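Agmatinase (Deinococcus radiodurans, PDB 1WOH) probably hydrolyses agmatine to putrescine and urea, as a manganese-dependent member of the arginase (ureohydrolase) family. Local coordinates at residues A[146-151]-A[197-202]; A[249-254]-A[289-294]. One frame throughout, in Å; residues are numbered along the deposited sequence.

Interaction 1: A[146-151]-A[197-202]; sequences LDFTDT and RGHTII
The metal-binding loop after strand 137-142 meets the turn leading into strand 200-203 through F148, R197 and H199. F148 sends its ring toward the turn at 197-199, with CG anti to the backbone N (chi1 -162°). The H199 ring turns an edge to one face of F148. This is an offset edge-to-face pair, with centroids 5.3 Å apart and planes at 63°. R197 comes from another direction, at the edge of the ring and near its plane. Its CD lies 3.4 Å from CZ of F148, so the methylene does the touching. Helix 188-196 ends just before this turn in a Schellman motif, with G198 at positive phi. The chain then enters strand 200-203, outermost in the parallel arginase-family sheet within this chain. Further along, CD1 of L146 meets CD1 of I201 at 4.3 Å, a looser apolar contact. Between L146 and F148 sits D147, a ligand of manganese in another structure of this protein; none is bound to this chain here. Replacing F148 with an alanine would take away the ring, which would probably open a gap beside H199 and leave CD of R197 without its aromatic neighbour. C167, A193 and A194 also pack on F148.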
loop_
_atom_site.group_PDB
_atom_site.type_symbol
_atom_site.label_atom_id
_atom_site.label_comp_id
_atom_site.label_asym_id
_atom_site.label_seq_id
_atom_site.Cartn_x
_atom_site.Cartn_y
_atom_site.Cartn_z
ATOM N N LEU A 146 5.838 15.106 25.929
ATOM C CA LEU A 146 5.828 16.414 26.576
ATOM C C LEU A 146 6.243 17.559 25.646
ATOM O O LEU A 146 5.659 18.640 25.689
ATOM C CB LEU A 146 6.726 16.400 27.816
ATOM C CG LEU A 146 6.687 17.668 28.676
ATOM C CD1 LEU A 146 5.286 17.877 29.245
ATOM C CD2 LEU A 146 7.701 17.542 29.796
ATOM N N ASP A 147 7.248 17.315 24.808
ATOM C CA ASP A 147 7.743 18.318 23.862
ATOM C C ASP A 147 8.124 19.659 24.508
ATOM O O ASP A 147 7.780 20.740 24.009
ATOM C CB ASP A 147 6.718 18.526 22.737
ATOM C CG ASP A 147 6.529 17.276 21.886
ATOM O OD1 ASP A 147 7.453 16.436 21.849
ATOM O OD2 ASP A 147 5.466 17.128 21.245
ATOM N N PHE A 148 8.853 19.564 25.613
ATOM C CA PHE A 148 9.329 20.727 26.358
ATOM C C PHE A 148 10.853 20.612 26.500
ATOM O O PHE A 148 11.448 21.125 27.449
ATOM C CB PHE A 148 8.691 20.759 27.752
ATOM C CG PHE A 148 8.773 22.101 28.428
ATOM C CD1 PHE A 148 8.115 23.200 27.891
ATOM C CD2 PHE A 148 9.506 22.265 29.606
ATOM C CE1 PHE A 148 8.178 24.450 28.510
ATOM C CE2 PHE A 148 9.575 23.511 30.231
ATOM C CZ PHE A 148 8.908 24.603 29.677
ATOM N N THR A 149 11.481 19.936 25.545
ATOM C CA THR A 149 12.929 19.739 25.576
ATOM C C THR A 149 13.698 20.979 25.116
ATOM O O THR A 149 13.261 21.693 24.221
ATOM C CB THR A 149 13.304 18.518 24.703
ATOM O OG1 THR A 149 12.856 17.325 25.359
ATOM C CG2 THR A 149 14.811 18.443 24.467
ATOM N N ASP A 150 14.837 21.248 25.749
ATOM C CA ASP A 150 15.650 22.400 25.365
ATOM C C ASP A 150 16.367 22.086 24.046
ATOM O O ASP A 150 16.084 22.700 23.016
ATOM C CB ASP A 150 16.669 22.726 26.467
ATOM C CG ASP A 150 17.532 23.930 26.126
ATOM O OD1 ASP A 150 17.299 24.548 25.063
ATOM O OD2 ASP A 150 18.444 24.257 26.922
ATOM N N THR A 151 17.298 21.134 24.085
ATOM C CA THR A 151 18.032 20.728 22.887
ATOM C C THR A 151 17.942 19.220 22.670
ATOM O O THR A 151 17.963 18.436 23.624
ATOM C CB THR A 151 19.531 21.113 22.967
ATOM O OG1 THR A 151 19.664 22.539 22.933
ATOM C CG2 THR A 151 20.294 20.523 21.803
ATOM N N ARG A 197 7.966 24.930 36.621
ATOM C CA ARG A 197 7.314 26.128 36.082
ATOM C C ARG A 197 5.823 26.116 36.422
ATOM O O ARG A 197 5.084 27.029 36.041
ATOM C CB ARG A 197 7.442 26.192 34.555
ATOM C CG ARG A 197 8.826 26.463 34.024
ATOM C CD ARG A 197 8.798 26.524 32.505
ATOM N NE ARG A 197 8.024 27.658 32.009
ATOM C CZ ARG A 197 8.556 28.789 31.556
ATOM N NH1 ARG A 197 9.871 28.944 31.527
ATOM N NH2 ARG A 197 7.768 29.767 31.134
ATOM N N GLY A 198 5.385 25.067 37.110
ATOM C CA GLY A 198 3.987 24.966 37.488
ATOM C C GLY A 198 3.103 24.305 36.444
ATOM O O GLY A 198 1.887 24.218 36.626
ATOM N N HIS A 199 3.697 23.839 35.346
ATOM C CA HIS A 199 2.900 23.190 34.304
ATOM C C HIS A 199 2.227 21.943 34.872
ATOM O O HIS A 199 2.712 21.333 35.828
ATOM C CB HIS A 199 3.777 22.810 33.108
ATOM C CG HIS A 199 4.252 23.981 32.301
ATOM N ND1 HIS A 199 4.114 25.287 32.720
ATOM C CD2 HIS A 199 4.879 24.037 31.102
ATOM C CE1 HIS A 199 4.634 26.096 31.813
ATOM N NE2 HIS A 199 5.105 25.361 30.820
ATOM N N THR A 200 1.100 21.567 34.277
ATOM C CA THR A 200 0.351 20.400 34.726
ATOM C C THR A 200 0.562 19.239 33.765
ATOM O O THR A 200 0.296 19.349 32.569
ATOM C CB THR A 200 -1.149 20.725 34.825
ATOM O OG1 THR A 200 -1.327 21.844 35.703
ATOM C CG2 THR A 200 -1.928 19.532 35.376
ATOM N N ILE A 201 1.047 18.131 34.306
ATOM C CA ILE A 201 1.328 16.942 33.522
ATOM C C ILE A 201 0.328 15.853 33.877
ATOM O O ILE A 201 0.287 15.387 35.013
ATOM C CB ILE A 201 2.769 16.452 33.806
ATOM C CG1 ILE A 201 3.767 17.503 33.316
ATOM C CG2 ILE A 201 3.011 15.102 33.152
ATOM C CD1 ILE A 201 5.225 17.097 33.475
ATOM N N ILE A 202 -0.484 15.456 32.905
ATOM C CA ILE A 202 -1.487 14.422 33.141
ATOM C C ILE A 202 -1.229 13.194 32.271
ATOM O O ILE A 202 -1.592 13.164 31.096
ATOM C CB ILE A 202 -2.914 14.963 32.862
ATOM C CG1 ILE A 202 -3.160 16.234 33.687
ATOM C CG2 ILE A 202 -3.952 13.908 33.229
ATOM C CD1 ILE A 202 -4.502 16.921 33.408
#

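Interaction 2: A[249-254]-A[289-294]; sequences LTYAQG and MARLVM
Two neighbouring helices of the α/β fold, 251-264 and 284-302, meet here through Y251, R291 and L292. Y251 lies in the first turn of its helix. With chi1 at 177°, the ring extends away from its own backbone N and reaches the other helix. L292 comes over one face of the ring. Its CD1 is 4.0 Å from the centroid of the Y251 ring and 25° off the normal, a CH-pi contact shifted toward the rim. The closest approach of these two side chains is 3.6 Å, between CE1 of Y251 and CD1 of L292. The phenol oxygen reaches the helix backbone, with OH of Y251 3.3 Å from CA of L292.

R291 crosses the tyrosine at about a right angle. Its guanidinium plane is turned 70° from the ring, so the two groups do not stack. NE of R291 lies 3.0 Å from OH of Y251. E295, one turn further along helix 284-302, hydrogen-bonds OH of Y251 and also pairs as a salt bridge with NH2 of R291. That shared carboxylate probably helps to fix the rotation of both groups. NH1 of R291 makes a second salt bridge, to E245 of a neighbouring subunit.

The start of helix 251-264 is held by its own bonds. N of Q253 donates to OG1 of T250 at 3.0 Å. In return, N of T250 donates to OE1 of Q253 at 2.9 Å, which completes a capping box. D247 of that same neighbouring subunit accepts from N of A252, so the helix start also faces the subunit interface. Y251 and L292 thus join two helices that follow adjacent central strands of the parallel sheet, as in the α/β fold of the arginase family.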
loop_
_atom_site.group_PDB
_atom_site.type_symbol
_atom_site.label_atom_id
_atom_site.label_comp_id
_atom_site.label_asym_id
_atom_site.label_seq_id
_atom_site.Cartn_x
_atom_site.Cartn_y
_atom_site.Cartn_z
ATOM N N LEU A 249 -5.434 7.944 23.894
ATOM C CA LEU A 249 -6.796 8.451 23.974
ATOM C C LEU A 249 -7.693 7.893 22.889
ATOM O O LEU A 249 -7.273 7.759 21.748
ATOM C CB LEU A 249 -6.805 9.968 23.795
ATOM C CG LEU A 249 -6.050 10.843 24.781
ATOM C CD1 LEU A 249 -5.954 12.244 24.226
ATOM C CD2 LEU A 249 -6.772 10.839 26.129
ATOM N N THR A 250 -8.933 7.568 23.237
ATOM C CA THR A 250 -9.866 7.141 22.202
ATOM C C THR A 250 -10.318 8.493 21.662
ATOM O O THR A 250 -10.040 9.542 22.277
ATOM C CB THR A 250 -11.112 6.432 22.773
ATOM O OG1 THR A 250 -11.795 7.330 23.650
ATOM C CG2 THR A 250 -10.727 5.177 23.531
ATOM N N TYR A 251 -11.003 8.495 20.527
ATOM C CA TYR A 251 -11.489 9.748 19.962
ATOM C C TYR A 251 -12.409 10.408 20.996
ATOM O O TYR A 251 -12.322 11.608 21.246
ATOM C CB TYR A 251 -12.267 9.482 18.664
ATOM C CG TYR A 251 -12.885 10.723 18.036
ATOM C CD1 TYR A 251 -12.288 11.346 16.941
ATOM C CD2 TYR A 251 -14.065 11.279 18.548
ATOM C CE1 TYR A 251 -12.848 12.496 16.368
ATOM C CE2 TYR A 251 -14.634 12.426 17.986
ATOM C CZ TYR A 251 -14.021 13.028 16.898
ATOM O OH TYR A 251 -14.567 14.166 16.338
ATOM N N ALA A 252 -13.280 9.606 21.607
ATOM C CA ALA A 252 -14.225 10.125 22.597
ATOM C C ALA A 252 -13.554 10.799 23.795
ATOM O O ALA A 252 -13.996 11.846 24.257
ATOM C CB ALA A 252 -15.144 8.999 23.074
ATOM N N GLN A 253 -12.485 10.205 24.305
ATOM C CA GLN A 253 -11.795 10.789 25.454
ATOM C C GLN A 253 -11.137 12.116 25.092
ATOM O O GLN A 253 -11.242 13.099 25.835
ATOM C CB GLN A 253 -10.738 9.825 25.975
ATOM C CG GLN A 253 -11.296 8.540 26.529
ATOM C CD GLN A 253 -10.194 7.580 26.893
ATOM O OE1 GLN A 253 -9.274 7.363 26.104
ATOM N NE2 GLN A 253 -10.277 6.994 28.089
ATOM N N GLY A 254 -10.446 12.141 23.958
ATOM C CA GLY A 254 -9.797 13.368 23.536
ATOM C C GLY A 254 -10.831 14.464 23.353
ATOM O O GLY A 254 -10.632 15.610 23.764
ATOM N N MET A 289 -9.448 13.000 12.256
ATOM C CA MET A 289 -8.871 14.235 12.776
ATOM C C MET A 289 -9.510 15.500 12.205
ATOM O O MET A 289 -9.534 16.540 12.866
ATOM C CB MET A 289 -7.358 14.242 12.569
ATOM C CG MET A 289 -6.628 13.240 13.458
ATOM S SD MET A 289 -6.822 13.484 15.266
ATOM C CE MET A 289 -7.380 15.177 15.353
ATOM N N ALA A 290 -10.025 15.426 10.982
ATOM C CA ALA A 290 -10.702 16.582 10.404
ATOM C C ALA A 290 -12.010 16.751 11.184
ATOM O O ALA A 290 -12.434 17.873 11.484
ATOM C CB ALA A 290 -10.998 16.350 8.930
ATOM N N ARG A 291 -12.647 15.629 11.518
ATOM C CA ARG A 291 -13.892 15.689 12.273
ATOM C C ARG A 291 -13.634 16.246 13.669
ATOM O O ARG A 291 -14.433 17.018 14.199
ATOM C CB ARG A 291 -14.537 14.306 12.400
ATOM C CG ARG A 291 -15.868 14.389 13.135
ATOM C CD ARG A 291 -16.408 13.048 13.572
ATOM N NE ARG A 291 -17.032 13.181 14.886
ATOM C CZ ARG A 291 -17.915 12.330 15.393
ATOM N NH1 ARG A 291 -18.300 11.271 14.695
ATOM N NH2 ARG A 291 -18.395 12.532 16.612
ATOM N N LEU A 292 -12.518 15.849 14.272
ATOM C CA LEU A 292 -12.189 16.336 15.604
ATOM C C LEU A 292 -12.115 17.857 15.590
ATOM O O LEU A 292 -12.602 18.519 16.508
ATOM C CB LEU A 292 -10.836 15.779 16.085
ATOM C CG LEU A 292 -10.557 16.091 17.560
ATOM C CD1 LEU A 292 -11.161 14.980 18.417
ATOM C CD2 LEU A 292 -9.062 16.166 17.837
ATOM N N VAL A 293 -11.496 18.419 14.554
ATOM C CA VAL A 293 -11.379 19.870 14.473
ATOM C C VAL A 293 -12.767 20.487 14.362
ATOM O O VAL A 293 -13.090 21.442 15.078
ATOM C CB VAL A 293 -10.526 20.317 13.261
ATOM C CG1 VAL A 293 -10.581 21.833 13.115
ATOM C CG2 VAL A 293 -9.069 19.874 13.452
ATOM N N MET A 294 -13.595 19.929 13.482
ATOM C CA MET A 294 -14.941 20.459 13.296
ATOM C C MET A 294 -15.808 20.290 14.541
ATOM O O MET A 294 -16.579 21.190 14.888
ATOM C CB MET A 294 -15.635 19.797 12.093
ATOM C CG MET A 294 -15.035 20.154 10.729
ATOM S SD MET A 294 -14.691 21.906 10.486
ATOM C CE MET A 294 -16.392 22.591 10.460
#

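Following the chain from the N terminus, interaction 1 comes first. Its loop leaves strand 137-142, and the chain runs through helix 162-169, strand 173-181 and helix 188-196 before 197-202 closes the contact. Interaction 2 opens later, after strand 223-229. There the chain passes along helix 251-264 and strand 266-273, then returns in helix 284-302. The two contacts follow in series and neither nest nor cross. The centres of interactions 1 and 2 are about 23 Å apart, and they do not touch. Interaction 1 ties a metal-binding loop to an outermost strand of the parallel sheet. Interaction 2 joins two helices that follow the central strands 223-229 and 266-273.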